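Outer surface protein (PDB 5IZT) is of unknown function but carries a BbCRASP-1-type domain and, as an outer surface protein, may act where Borrelia meets its host. Local coordinates at residues A[216-221]-A[250-255]; A[254-257]-A[262-265]; A[268-273]-A[281-286]; A[343-348]-A[382-387]. All coordinates share one frame; numbering follows the deposited sequence.

Contact 1: residues A[216-221]-A[250-255]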
loop_
_atom_site.group_PDB
_atom_site.type_symbol
_atom_site.label_atom_id
_atom_site.label_comp_id
_atom_site.label_asym_id
_atom_site.label_seq_id
_atom_site.Cartn_x
_atom_site.Cartn_y
_atom_site.Cartn_z
ATOM N N SER A 216 4.805 -8.804 -17.326
ATOM C CA SER A 216 3.367 -8.916 -17.106
ATOM C C SER A 216 2.826 -7.668 -16.417
ATOM O O SER A 216 2.587 -6.667 -17.095
ATOM C CB SER A 216 3.005 -10.204 -16.333
ATOM O OG SER A 216 3.437 -10.225 -14.988
ATOM N N ALA A 217 2.627 -7.696 -15.092
ATOM C CA ALA A 217 1.894 -6.612 -14.433
ATOM C C ALA A 217 2.571 -5.253 -14.618
ATOM O O ALA A 217 1.902 -4.239 -14.843
ATOM C CB ALA A 217 1.719 -6.923 -12.946
ATOM N N PHE A 218 3.890 -5.191 -14.458
ATOM C CA PHE A 218 4.555 -3.900 -14.583
ATOM C C PHE A 218 4.626 -3.439 -16.028
ATOM O O PHE A 218 4.753 -2.245 -16.287
ATOM C CB PHE A 218 5.959 -3.972 -13.979
ATOM C CG PHE A 218 5.967 -4.208 -12.489
ATOM C CD1 PHE A 218 4.962 -3.669 -11.687
ATOM C CD2 PHE A 218 6.978 -4.952 -11.887
ATOM C CE1 PHE A 218 4.973 -3.869 -10.296
ATOM C CE2 PHE A 218 7.001 -5.158 -10.505
ATOM C CZ PHE A 218 5.993 -4.605 -9.704
ATOM N N GLU A 219 4.574 -4.359 -16.986
ATOM C CA GLU A 219 4.562 -3.933 -18.380
ATOM C C GLU A 219 3.279 -3.187 -18.732
ATOM O O GLU A 219 3.276 -2.355 -19.653
ATOM C CB GLU A 219 4.745 -5.142 -19.302
ATOM C CG GLU A 219 5.086 -4.766 -20.739
ATOM C CD GLU A 219 5.608 -5.943 -21.534
ATOM O OE1 GLU A 219 5.137 -7.068 -21.286
ATOM O OE2 GLU A 219 6.493 -5.747 -22.395
ATOM N N LEU A 220 2.193 -3.458 -18.016
ATOM C CA LEU A 220 0.875 -2.939 -18.360
ATOM C C LEU A 220 0.617 -1.536 -17.829
ATOM O O LEU A 220 -0.461 -0.986 -18.077
ATOM C CB LEU A 220 -0.213 -3.889 -17.832
ATOM C CG LEU A 220 -0.220 -5.240 -18.547
ATOM C CD1 LEU A 220 -1.173 -6.172 -17.803
ATOM C CD2 LEU A 220 -0.659 -5.025 -19.982
ATOM N N LEU A 221 1.539 -0.963 -17.069
ATOM C CA LEU A 221 1.303 0.328 -16.432
ATOM C C LEU A 221 2.488 1.261 -16.656
ATOM O O LEU A 221 3.618 0.815 -16.874
ATOM C CB LEU A 221 1.062 0.151 -14.928
ATOM C CG LEU A 221 -0.156 -0.666 -14.526
ATOM C CD1 LEU A 221 -0.060 -0.983 -13.053
ATOM C CD2 LEU A 221 -1.434 0.129 -14.821
ATOM N N ASN A 250 9.207 -0.449 -6.056
ATOM C CA ASN A 250 9.526 -0.702 -4.658
ATOM C C ASN A 250 8.378 -0.347 -3.725
ATOM O O ASN A 250 8.334 -0.871 -2.601
ATOM C CB ASN A 250 10.804 0.036 -4.275
ATOM C CG ASN A 250 12.043 -0.777 -4.604
ATOM O OD1 ASN A 250 12.321 -1.062 -5.766
ATOM N ND2 ASN A 250 12.779 -1.173 -3.577
ATOM N N LYS A 251 7.439 0.507 -4.154
ATOM C CA LYS A 251 6.246 0.715 -3.330
ATOM C C LYS A 251 5.405 -0.555 -3.266
ATOM O O LYS A 251 4.804 -0.850 -2.227
ATOM C CB LYS A 251 5.412 1.875 -3.868
ATOM C CG LYS A 251 6.229 3.161 -4.026
ATOM C CD LYS A 251 5.821 4.219 -3.080
ATOM C CE LYS A 251 6.709 5.456 -3.249
ATOM N NZ LYS A 251 7.724 5.527 -2.163
ATOM N N PHE A 252 5.306 -1.299 -4.378
ATOM C CA PHE A 252 4.599 -2.577 -4.320
ATOM C C PHE A 252 5.337 -3.565 -3.425
ATOM O O PHE A 252 4.710 -4.307 -2.657
ATOM C CB PHE A 252 4.411 -3.193 -5.712
ATOM C CG PHE A 252 3.644 -4.479 -5.670
ATOM C CD1 PHE A 252 2.262 -4.469 -5.429
ATOM C CD2 PHE A 252 4.298 -5.701 -5.799
ATOM C CE1 PHE A 252 1.545 -5.659 -5.349
ATOM C CE2 PHE A 252 3.582 -6.917 -5.711
ATOM C CZ PHE A 252 2.202 -6.889 -5.497
ATOM N N TYR A 253 6.662 -3.604 -3.517
ATOM C CA TYR A 253 7.427 -4.491 -2.629
ATOM C C TYR A 253 7.228 -4.106 -1.172
ATOM O O TYR A 253 7.148 -4.978 -0.291
ATOM C CB TYR A 253 8.913 -4.454 -2.992
ATOM C CG TYR A 253 9.194 -4.785 -4.446
ATOM C CD1 TYR A 253 8.345 -5.622 -5.163
ATOM C CD2 TYR A 253 10.292 -4.226 -5.112
ATOM C CE1 TYR A 253 8.580 -5.907 -6.512
ATOM C CE2 TYR A 253 10.537 -4.517 -6.479
ATOM C CZ TYR A 253 9.686 -5.355 -7.158
ATOM O OH TYR A 253 9.926 -5.651 -8.496
ATOM N N ALA A 254 7.156 -2.798 -0.897
ATOM C CA ALA A 254 6.932 -2.324 0.465
ATOM C C ALA A 254 5.545 -2.703 0.972
ATOM O O ALA A 254 5.376 -3.012 2.158
ATOM C CB ALA A 254 7.121 -0.812 0.531
ATOM N N LEU A 255 4.543 -2.660 0.091
ATOM C CA LEU A 255 3.195 -3.079 0.454
ATOM C C LEU A 255 3.169 -4.536 0.905
ATOM O O LEU A 255 2.408 -4.904 1.816
ATOM C CB LEU A 255 2.263 -2.877 -0.746
ATOM C CG LEU A 255 0.845 -3.418 -0.623
ATOM C CD1 LEU A 255 0.079 -2.720 0.513
ATOM C CD2 LEU A 255 0.144 -3.247 -1.979
#

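Contact 2: residues A[254-257]-A[262-265]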
loop_
_atom_site.group_PDB
_atom_site.type_symbol
_atom_site.label_atom_id
_atom_site.label_comp_id
_atom_site.label_asym_id
_atom_site.label_seq_id
_atom_site.Cartn_x
_atom_site.Cartn_y
_atom_site.Cartn_z
ATOM N N ALA A 254 7.156 -2.798 -0.897
ATOM C CA ALA A 254 6.932 -2.324 0.465
ATOM C C ALA A 254 5.545 -2.703 0.972
ATOM O O ALA A 254 5.376 -3.012 2.158
ATOM C CB ALA A 254 7.121 -0.812 0.531
ATOM N N LEU A 255 4.543 -2.660 0.091
ATOM C CA LEU A 255 3.195 -3.079 0.454
ATOM C C LEU A 255 3.169 -4.536 0.905
ATOM O O LEU A 255 2.408 -4.904 1.816
ATOM C CB LEU A 255 2.263 -2.877 -0.746
ATOM C CG LEU A 255 0.845 -3.418 -0.623
ATOM C CD1 LEU A 255 0.079 -2.720 0.513
ATOM C CD2 LEU A 255 0.144 -3.247 -1.979
ATOM N N MET A 256 3.990 -5.375 0.269
ATOM C CA MET A 256 4.152 -6.786 0.599
ATOM C C MET A 256 5.225 -7.024 1.653
ATOM O O MET A 256 5.689 -8.164 1.812
ATOM C CB MET A 256 4.481 -7.573 -0.677
ATOM C CG MET A 256 3.496 -7.279 -1.769
ATOM S SD MET A 256 1.944 -8.077 -1.334
ATOM C CE MET A 256 2.313 -9.721 -1.936
ATOM N N ASP A 257 5.639 -5.971 2.371
ATOM C CA ASP A 257 6.600 -6.065 3.479
ATOM C C ASP A 257 7.939 -6.670 3.058
ATOM O O ASP A 257 8.620 -7.335 3.852
ATOM C CB ASP A 257 5.991 -6.825 4.656
ATOM C CG ASP A 257 4.811 -6.074 5.271
ATOM O OD1 ASP A 257 4.929 -4.852 5.505
ATOM O OD2 ASP A 257 3.766 -6.695 5.516
ATOM N N LYS A 262 6.272 -14.016 -0.906
ATOM C CA LYS A 262 4.936 -13.553 -1.284
ATOM C C LYS A 262 4.963 -12.769 -2.588
ATOM O O LYS A 262 4.056 -12.893 -3.411
ATOM C CB LYS A 262 4.332 -12.683 -0.175
ATOM C CG LYS A 262 4.220 -13.358 1.178
ATOM C CD LYS A 262 3.364 -12.536 2.156
ATOM C CE LYS A 262 3.697 -11.041 2.122
ATOM N NZ LYS A 262 3.116 -10.323 3.308
ATOM N N ILE A 263 5.990 -11.934 -2.783
ATOM C CA ILE A 263 6.078 -11.159 -4.020
ATOM C C ILE A 263 6.269 -12.083 -5.223
ATOM O O ILE A 263 5.650 -11.877 -6.283
ATOM C CB ILE A 263 7.198 -10.106 -3.911
ATOM C CG1 ILE A 263 6.890 -9.108 -2.785
ATOM C CG2 ILE A 263 7.409 -9.350 -5.246
ATOM C CD1 ILE A 263 8.125 -8.279 -2.394
ATOM N N GLU A 264 7.111 -13.111 -5.079
ATOM C CA GLU A 264 7.286 -14.056 -6.180
ATOM C C GLU A 264 5.994 -14.809 -6.471
ATOM O O GLU A 264 5.663 -15.043 -7.640
ATOM C CB GLU A 264 8.420 -15.039 -5.874
ATOM C CG GLU A 264 8.699 -16.050 -6.985
ATOM C CD GLU A 264 9.406 -15.449 -8.202
ATOM O OE1 GLU A 264 9.285 -16.019 -9.314
ATOM O OE2 GLU A 264 10.086 -14.420 -8.050
ATOM N N GLN A 265 5.256 -15.206 -5.428
ATOM C CA GLN A 265 3.997 -15.916 -5.637
ATOM C C GLN A 265 2.994 -15.037 -6.366
ATOM O O GLN A 265 2.334 -15.474 -7.321
ATOM C CB GLN A 265 3.428 -16.371 -4.293
ATOM C CG GLN A 265 4.211 -17.504 -3.647
ATOM C CD GLN A 265 4.264 -18.738 -4.542
ATOM O OE1 GLN A 265 3.279 -19.101 -5.179
ATOM N NE2 GLN A 265 5.426 -19.374 -4.603
#

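Contact 3: residues A[268-273]-A[281-286]. Unlike the reference sequence in segment 268-273: Thr272 (reference Ala).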
loop_
_atom_site.group_PDB
_atom_site.type_symbol
_atom_site.label_atom_id
_atom_site.label_comp_id
_atom_site.label_asym_id
_atom_site.label_seq_id
_atom_site.Cartn_x
_atom_site.Cartn_y
_atom_site.Cartn_z
ATOM N N SER A 268 3.908 -14.546 -9.991
ATOM C CA SER A 268 3.614 -15.738 -10.786
ATOM C C SER A 268 2.140 -15.819 -11.145
ATOM O O SER A 268 1.790 -16.298 -12.228
ATOM C CB SER A 268 4.037 -17.004 -10.045
ATOM O OG SER A 268 5.446 -17.078 -9.934
ATOM N N ILE A 269 1.263 -15.361 -10.251
ATOM C CA ILE A 269 -0.161 -15.343 -10.572
ATOM C C ILE A 269 -0.452 -14.294 -11.638
ATOM O O ILE A 269 -1.217 -14.551 -12.577
ATOM C CB ILE A 269 -0.989 -15.112 -9.296
ATOM C CG1 ILE A 269 -0.796 -16.284 -8.326
ATOM C CG2 ILE A 269 -2.462 -14.920 -9.636
ATOM C CD1 ILE A 269 -1.165 -15.939 -6.867
ATOM N N MET A 270 0.177 -13.112 -11.539
ATOM C CA MET A 270 0.019 -12.111 -12.596
ATOM C C MET A 270 0.494 -12.657 -13.931
ATOM O O MET A 270 -0.160 -12.455 -14.964
ATOM C CB MET A 270 0.779 -10.826 -12.264
ATOM C CG MET A 270 0.327 -10.098 -10.990
ATOM S SD MET A 270 -1.446 -9.751 -10.916
ATOM C CE MET A 270 -2.027 -11.103 -9.888
ATOM N N GLU A 271 1.626 -13.357 -13.928
ATOM C CA GLU A 271 2.142 -13.935 -15.161
ATOM C C GLU A 271 1.135 -14.898 -15.768
ATOM O O GLU A 271 0.867 -14.843 -16.969
ATOM C CB GLU A 271 3.465 -14.668 -14.903
ATOM C CG GLU A 271 4.011 -15.329 -16.186
ATOM C CD GLU A 271 5.357 -15.993 -15.955
ATOM O OE1 GLU A 271 5.430 -16.908 -15.110
ATOM O OE2 GLU A 271 6.344 -15.566 -16.580
ATOM N N THR A 272 0.532 -15.758 -14.938
ATOM C CA THR A 272 -0.507 -16.663 -15.424
ATOM C C THR A 272 -1.676 -15.891 -16.024
ATOM O O THR A 272 -2.156 -16.218 -17.121
ATOM C CB THR A 272 -0.991 -17.571 -14.290
ATOM O OG1 THR A 272 0.076 -18.447 -13.892
ATOM C CG2 THR A 272 -2.191 -18.408 -14.748
ATOM N N LEU A 273 -2.167 -14.875 -15.306
ATOM C CA LEU A 273 -3.266 -14.059 -15.829
ATOM C C LEU A 273 -2.905 -13.406 -17.154
ATOM O O LEU A 273 -3.762 -13.233 -18.028
ATOM C CB LEU A 273 -3.646 -12.975 -14.818
ATOM C CG LEU A 273 -4.320 -13.425 -13.523
ATOM C CD1 LEU A 273 -4.493 -12.212 -12.631
ATOM C CD2 LEU A 273 -5.670 -14.065 -13.844
ATOM N N SER A 281 -6.852 -5.983 -18.259
ATOM C CA SER A 281 -7.476 -4.906 -17.488
ATOM C C SER A 281 -7.596 -5.280 -16.018
ATOM O O SER A 281 -7.461 -4.419 -15.138
ATOM C CB SER A 281 -8.847 -4.555 -18.070
ATOM O OG SER A 281 -8.732 -4.138 -19.425
ATOM N N LEU A 282 -7.856 -6.560 -15.727
ATOM C CA LEU A 282 -7.911 -7.008 -14.343
ATOM C C LEU A 282 -6.556 -6.849 -13.667
ATOM O O LEU A 282 -6.465 -6.378 -12.531
ATOM C CB LEU A 282 -8.360 -8.469 -14.281
ATOM C CG LEU A 282 -8.163 -9.169 -12.927
ATOM C CD1 LEU A 282 -9.004 -8.528 -11.828
ATOM C CD2 LEU A 282 -8.442 -10.689 -13.024
ATOM N N ILE A 283 -5.491 -7.256 -14.353
ATOM C CA ILE A 283 -4.145 -7.120 -13.806
ATOM C C ILE A 283 -3.842 -5.660 -13.494
ATOM O O ILE A 283 -3.287 -5.341 -12.429
ATOM C CB ILE A 283 -3.109 -7.707 -14.788
ATOM C CG1 ILE A 283 -3.309 -9.205 -14.973
ATOM C CG2 ILE A 283 -1.684 -7.467 -14.279
ATOM C CD1 ILE A 283 -2.395 -9.792 -16.117
ATOM N N ARG A 284 -4.199 -4.752 -14.412
ATOM C CA ARG A 284 -4.022 -3.321 -14.160
ATOM C C ARG A 284 -4.759 -2.886 -12.892
ATOM O O ARG A 284 -4.178 -2.220 -12.025
ATOM C CB ARG A 284 -4.511 -2.498 -15.360
ATOM C CG ARG A 284 -3.600 -2.550 -16.588
ATOM C CD ARG A 284 -4.059 -1.613 -17.709
ATOM N NE ARG A 284 -3.132 -1.685 -18.839
ATOM C CZ ARG A 284 -3.426 -2.218 -20.023
ATOM N NH1 ARG A 284 -4.636 -2.717 -20.248
ATOM N NH2 ARG A 284 -2.516 -2.234 -20.988
ATOM N N GLU A 285 -6.051 -3.226 -12.783
ATOM C CA GLU A 285 -6.822 -2.829 -11.602
ATOM C C GLU A 285 -6.209 -3.395 -10.321
ATOM O O GLU A 285 -6.182 -2.707 -9.293
ATOM C CB GLU A 285 -8.283 -3.270 -11.714
ATOM C CG GLU A 285 -9.098 -2.637 -12.847
ATOM C CD GLU A 285 -10.602 -2.949 -12.728
ATOM O OE1 GLU A 285 -11.041 -4.045 -13.135
ATOM O OE2 GLU A 285 -11.346 -2.098 -12.184
ATOM N N LEU A 286 -5.746 -4.653 -10.342
ATOM C CA LEU A 286 -5.153 -5.235 -9.138
ATOM C C LEU A 286 -3.908 -4.471 -8.725
ATOM O O LEU A 286 -3.752 -4.101 -7.553
ATOM C CB LEU A 286 -4.802 -6.718 -9.338
ATOM C CG LEU A 286 -5.998 -7.661 -9.517
ATOM C CD1 LEU A 286 -5.501 -9.013 -10.011
ATOM C CD2 LEU A 286 -6.758 -7.804 -8.202
#

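Contact 4: residues A[343-348]-A[382-387]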
loop_
_atom_site.group_PDB
_atom_site.type_symbol
_atom_site.label_atom_id
_atom_site.label_comp_id
_atom_site.label_asym_id
_atom_site.label_seq_id
_atom_site.Cartn_x
_atom_site.Cartn_y
_atom_site.Cartn_z
ATOM N N ARG A 343 -4.601 -0.789 5.008
ATOM C CA ARG A 343 -3.447 -1.328 4.297
ATOM C C ARG A 343 -3.285 -2.809 4.614
ATOM O O ARG A 343 -3.018 -3.620 3.716
ATOM C CB ARG A 343 -2.168 -0.551 4.640
ATOM C CG ARG A 343 -0.901 -1.133 3.986
ATOM C CD ARG A 343 0.372 -0.354 4.320
ATOM N NE ARG A 343 1.595 -1.072 3.930
ATOM C CZ ARG A 343 2.172 -2.017 4.665
ATOM N NH1 ARG A 343 1.638 -2.375 5.835
ATOM N NH2 ARG A 343 3.280 -2.613 4.236
ATOM N N LYS A 344 -3.465 -3.184 5.889
ATOM C CA LYS A 344 -3.420 -4.597 6.264
ATOM C C LYS A 344 -4.517 -5.395 5.563
ATOM O O LYS A 344 -4.311 -6.561 5.202
ATOM C CB LYS A 344 -3.542 -4.748 7.783
ATOM N N GLU A 345 -5.699 -4.793 5.379
ATOM C CA GLU A 345 -6.777 -5.500 4.687
ATOM C C GLU A 345 -6.410 -5.839 3.244
ATOM O O GLU A 345 -6.731 -6.936 2.761
ATOM C CB GLU A 345 -8.072 -4.689 4.744
ATOM C CG GLU A 345 -9.278 -5.378 4.118
ATOM C CD GLU A 345 -9.606 -6.724 4.746
ATOM O OE1 GLU A 345 -9.175 -6.977 5.892
ATOM O OE2 GLU A 345 -10.311 -7.526 4.091
ATOM N N TRP A 346 -5.761 -4.910 2.527
ATOM C CA TRP A 346 -5.290 -5.225 1.178
ATOM C C TRP A 346 -4.342 -6.413 1.207
ATOM O O TRP A 346 -4.462 -7.345 0.403
ATOM C CB TRP A 346 -4.596 -4.010 0.540
ATOM C CG TRP A 346 -4.357 -4.176 -0.930
ATOM C CD1 TRP A 346 -5.110 -3.662 -1.943
ATOM C CD2 TRP A 346 -3.313 -4.943 -1.558
ATOM N NE1 TRP A 346 -4.594 -4.048 -3.163
ATOM C CE2 TRP A 346 -3.495 -4.835 -2.949
ATOM C CE3 TRP A 346 -2.226 -5.688 -1.074
ATOM C CZ2 TRP A 346 -2.648 -5.460 -3.868
ATOM C CZ3 TRP A 346 -1.382 -6.310 -1.990
ATOM C CH2 TRP A 346 -1.598 -6.188 -3.360
ATOM N N SER A 347 -3.379 -6.379 2.133
ATOM C CA SER A 347 -2.410 -7.460 2.270
ATOM C C SER A 347 -3.100 -8.776 2.612
ATOM O O SER A 347 -2.698 -9.838 2.123
ATOM C CB SER A 347 -1.383 -7.081 3.346
ATOM O OG SER A 347 -0.193 -7.843 3.221
ATOM N N ARG A 348 -4.155 -8.720 3.436
ATOM C CA ARG A 348 -4.906 -9.926 3.773
ATOM C C ARG A 348 -5.572 -10.527 2.540
ATOM O O ARG A 348 -5.606 -11.753 2.375
ATOM C CB ARG A 348 -5.949 -9.607 4.847
ATOM C CG ARG A 348 -6.800 -10.797 5.261
ATOM C CD ARG A 348 -7.742 -10.452 6.419
ATOM N NE ARG A 348 -9.005 -9.880 5.952
ATOM C CZ ARG A 348 -10.118 -10.582 5.768
ATOM N NH1 ARG A 348 -10.131 -11.888 6.012
ATOM N NH2 ARG A 348 -11.220 -9.979 5.343
ATOM N N GLN A 382 -9.884 -2.941 -3.989
ATOM C CA GLN A 382 -10.192 -1.567 -4.372
ATOM C C GLN A 382 -10.874 -0.804 -3.242
ATOM O O GLN A 382 -10.611 0.397 -3.052
ATOM C CB GLN A 382 -11.042 -1.566 -5.646
ATOM C CG GLN A 382 -10.227 -1.967 -6.899
ATOM C CD GLN A 382 -11.062 -2.012 -8.166
ATOM O OE1 GLN A 382 -12.225 -2.432 -8.145
ATOM N NE2 GLN A 382 -10.476 -1.566 -9.282
ATOM N N ASN A 383 -11.702 -1.484 -2.443
ATOM C CA ASN A 383 -12.351 -0.811 -1.316
ATOM C C ASN A 383 -11.331 -0.454 -0.239
ATOM O O ASN A 383 -11.419 0.611 0.393
ATOM C CB ASN A 383 -13.463 -1.707 -0.746
ATOM C CG ASN A 383 -14.687 -1.775 -1.664
ATOM O OD1 ASN A 383 -14.899 -0.885 -2.484
ATOM N ND2 ASN A 383 -15.501 -2.822 -1.517
ATOM N N ALA A 384 -10.335 -1.322 -0.032
ATOM C CA ALA A 384 -9.271 -0.988 0.912
ATOM C C ALA A 384 -8.457 0.209 0.429
ATOM O O ALA A 384 -8.142 1.109 1.229
ATOM C CB ALA A 384 -8.366 -2.198 1.148
ATOM N N ARG A 385 -8.110 0.238 -0.867
ATOM C CA ARG A 385 -7.368 1.369 -1.420
ATOM C C ARG A 385 -8.130 2.666 -1.212
ATOM O O ARG A 385 -7.564 3.667 -0.768
ATOM C CB ARG A 385 -7.090 1.156 -2.912
ATOM C CG ARG A 385 -6.182 2.237 -3.559
ATOM C CD ARG A 385 -6.938 3.503 -4.000
ATOM N NE ARG A 385 -6.045 4.527 -4.541
ATOM C CZ ARG A 385 -5.281 5.327 -3.800
ATOM N NH1 ARG A 385 -5.294 5.218 -2.480
ATOM N NH2 ARG A 385 -4.500 6.230 -4.378
ATOM N N GLN A 386 -9.416 2.666 -1.556
ATOM C CA GLN A 386 -10.243 3.856 -1.419
ATOM C C GLN A 386 -10.348 4.300 0.033
ATOM O O GLN A 386 -10.393 5.502 0.321
ATOM C CB GLN A 386 -11.629 3.569 -2.008
ATOM C CG GLN A 386 -12.642 4.687 -1.870
ATOM C CD GLN A 386 -12.304 5.892 -2.719
ATOM O OE1 GLN A 386 -11.575 5.786 -3.707
ATOM N NE2 GLN A 386 -12.836 7.050 -2.340
ATOM N N SER A 387 -10.381 3.349 0.966
ATOM C CA SER A 387 -10.493 3.717 2.374
ATOM C C SER A 387 -9.228 4.404 2.867
ATOM O O SER A 387 -9.300 5.352 3.667
ATOM C CB SER A 387 -10.793 2.489 3.227
ATOM O OG SER A 387 -11.052 2.869 4.564
#

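Contact 1: residues A[216-221]-A[250-255]
Phe218, on a short turn of helical backbone angles within residues 216-221, faces the regular helix of 250-255 across a gap of 10.3 Å between its CA and that of Phe252, so the two backbones stay well apart and aromatic rings fill the distance. Phe218 supplies the reach. Its CB bond points at the helix, and with CG opposite the carbonyl carbon (chi1 -65°) the ring extends outward until its far end lies between Phe252 and Tyr253. Phe218 CZ comes to 4.4 Å from CD2 of Phe252; this carbon of Phe252 sits beside the edge of the Phe218 ring, close to its plane. Phe218 CE2 meets Tyr253 instead, 3.6 Å from Tyr253 OH and 4.3 Å from Tyr253 CZ. That encounter is oblique, and the phenol brings its polar end rather than its ring centre against the phenylalanine. The hydroxyl is hydrogen-bonded to Glu206 OE2, which helps fix the position of the Tyr253 ring. All three aromatic residues are buried, yet the surface shared by the two segments is modest, 108 Å². The arrangement is an aromatic cluster that packs a loop against the end of a helix. Met213 and Leu238 of the loops adjoin Phe218, and Phe204 and Phe211 meet Tyr253. Met287 of helix 280-316 touches both Phe218 and Phe252, Trp346 of helix 322-359 packs on Phe252, and Ile263 of helix 260-274 on Tyr253.

Contact 2: residues A[254-257]-A[262-265]
Met256 meets Ile263 and Lys262 where helix 243-255 gives way to helix 260-274, and its contacts are largely apolar. Its CB lies 3.6 Å from CG1 of Ile263, with Met256 CG close to the same methylene, so the inner part of the thioether chain rests on the isoleucine branch. Bends at chi2 (-72°) and chi3 then carry the terminal methyl CE of Met256 across to the other residue, 4.0 Å from CB of Lys262. The methionine thus spans two consecutive residues of the second helix. Polar and charged groups form the rest of the contact. In the conformer described, Lys262 brings CE to 3.5 Å from the carbonyl O of Met256, and Lys262 NZ is 4.3 Å from OD2 of Asp257, beyond a salt bridge but near enough for a weak attraction. The firmer partner of Asp257 is Arg343, which forms a salt bridge with OD1. Backbone bonding ends the first helix: Asp257, at positive phi, is the C-prime residue of a Schellman motif, its N bonded to Ala254 O at 3.0 Å while the next amide reaches back to Tyr253 O. Arg343 also takes Ala254 O, tying the helix end to helix 322-359. The chemistry implies a corner held by hydrophobic packing, where the helix-end carbonyls and Asp257 would probably favour the positive charges of Arg343 and, in this conformer, Lys262.

Contact 3: residues A[268-273]-A[281-286]
No aromatic ring or other planar side chain takes part where Met270 and Leu273 meet Leu282, Ile283 and Leu286; the only flat group touched is the peptide carbonyl of Met270, whose O lies 3.7 Å from CD1 of Ile283. Ile283 is the central residue and uses both branches. CG1 lies opposite the carbonyl carbon (chi1 -64°), which sends Ile283 CD1 alongside Leu273, 3.7 Å from its CB, while Ile283 CG2 turns to the sulfur SD of Met270 at 4.1 Å. Against both of these partners the isoleucine runs in the opposite direction. The methionine chain is bent at chi2 and chi3, and the methyl CE of Met270 passes on to CD1 of Leu286, also 4.1 Å away. Leu273 CD1 completes the layer, lying 4.3 Å from CD2 of Leu282 and at the same distance from Leu286 CD1. The axes of the two segments approach to 10.3 Å at 153°, close to antiparallel. Ala217 and Leu220 from a loop adjoin Ile283, and Met381 of helix 366-395 adjoins Leu286. The arrangement is that of an antiparallel helical hairpin, with helices 260-274 and 280-316 joined by a short turn and packed through a buried aliphatic interface within an all-helical fold.

Contact 4: residues A[343-348]-A[382-387]
Trp346 meets Ala384 at the very start of its side chain. Its CB lies 4.2 Å from the methyl CB of Ala384, and its backbone N is slightly nearer to that methyl, at 4.0 Å. From CG onward the indole leaves the alanine: with CG placed opposite the backbone N (chi1 -168°), the ring is carried past the small residue rather than onto it. Its NE1 gives a hydrogen bond to Ser289 OG, which satisfies the buried indole nitrogen; farther out, CZ3 meets Leu255 and CH2 meets Phe252, both of helix 243-255. Glu345 adds a second apolar touch through its CB, 4.4 Å from CB of Ala384. Its carboxylate bends away to its own helix where, in the conformer described, Arg348 grips it side-on. Arg348 NE bonds Glu345 OE1 at 2.9 Å, nearly straight at 165°; Arg348 NH2 reaches the syn lone pair of Glu345 OE2 at 2.9 Å, at a more bent 144°. OE2 also accepts from Gln349 NE2. Residues 343-348 lie in a predicted coiled coil, 301-349, and the small Ala384 permits close approach, with 5.8 Å between its CA and that of Trp346. Helices 322-359 and 366-395 thus meet near the middle of the bundle, with Gln382 turned to Glu285 and Ser289 of helix 280-316 and Trp346 bridging from that helix to 243-255.

How the contacts relate
Contacts 1, 3 and 4 are buried, whereas contact 2 lies partly at the surface and is the one in which charged groups take part across the interface. Contacts 1 and 2 share helix 243-255, and contacts 2 and 3 share helix 260-274; contact 2 begins on the stretch where contact 1 ends, and contact 3 follows. Their chemistry shifts from aromatic rings in contact 1, to mixed thioether and charge in contact 2, to aliphatic packing in contact 3, and to a bare methyl in contact 4, whose segments lie nearest the centre of the chain. Gln382 of contact 4 probably hydrogen-bonds Glu285 of contact 3, a polar link between two apolar interfaces.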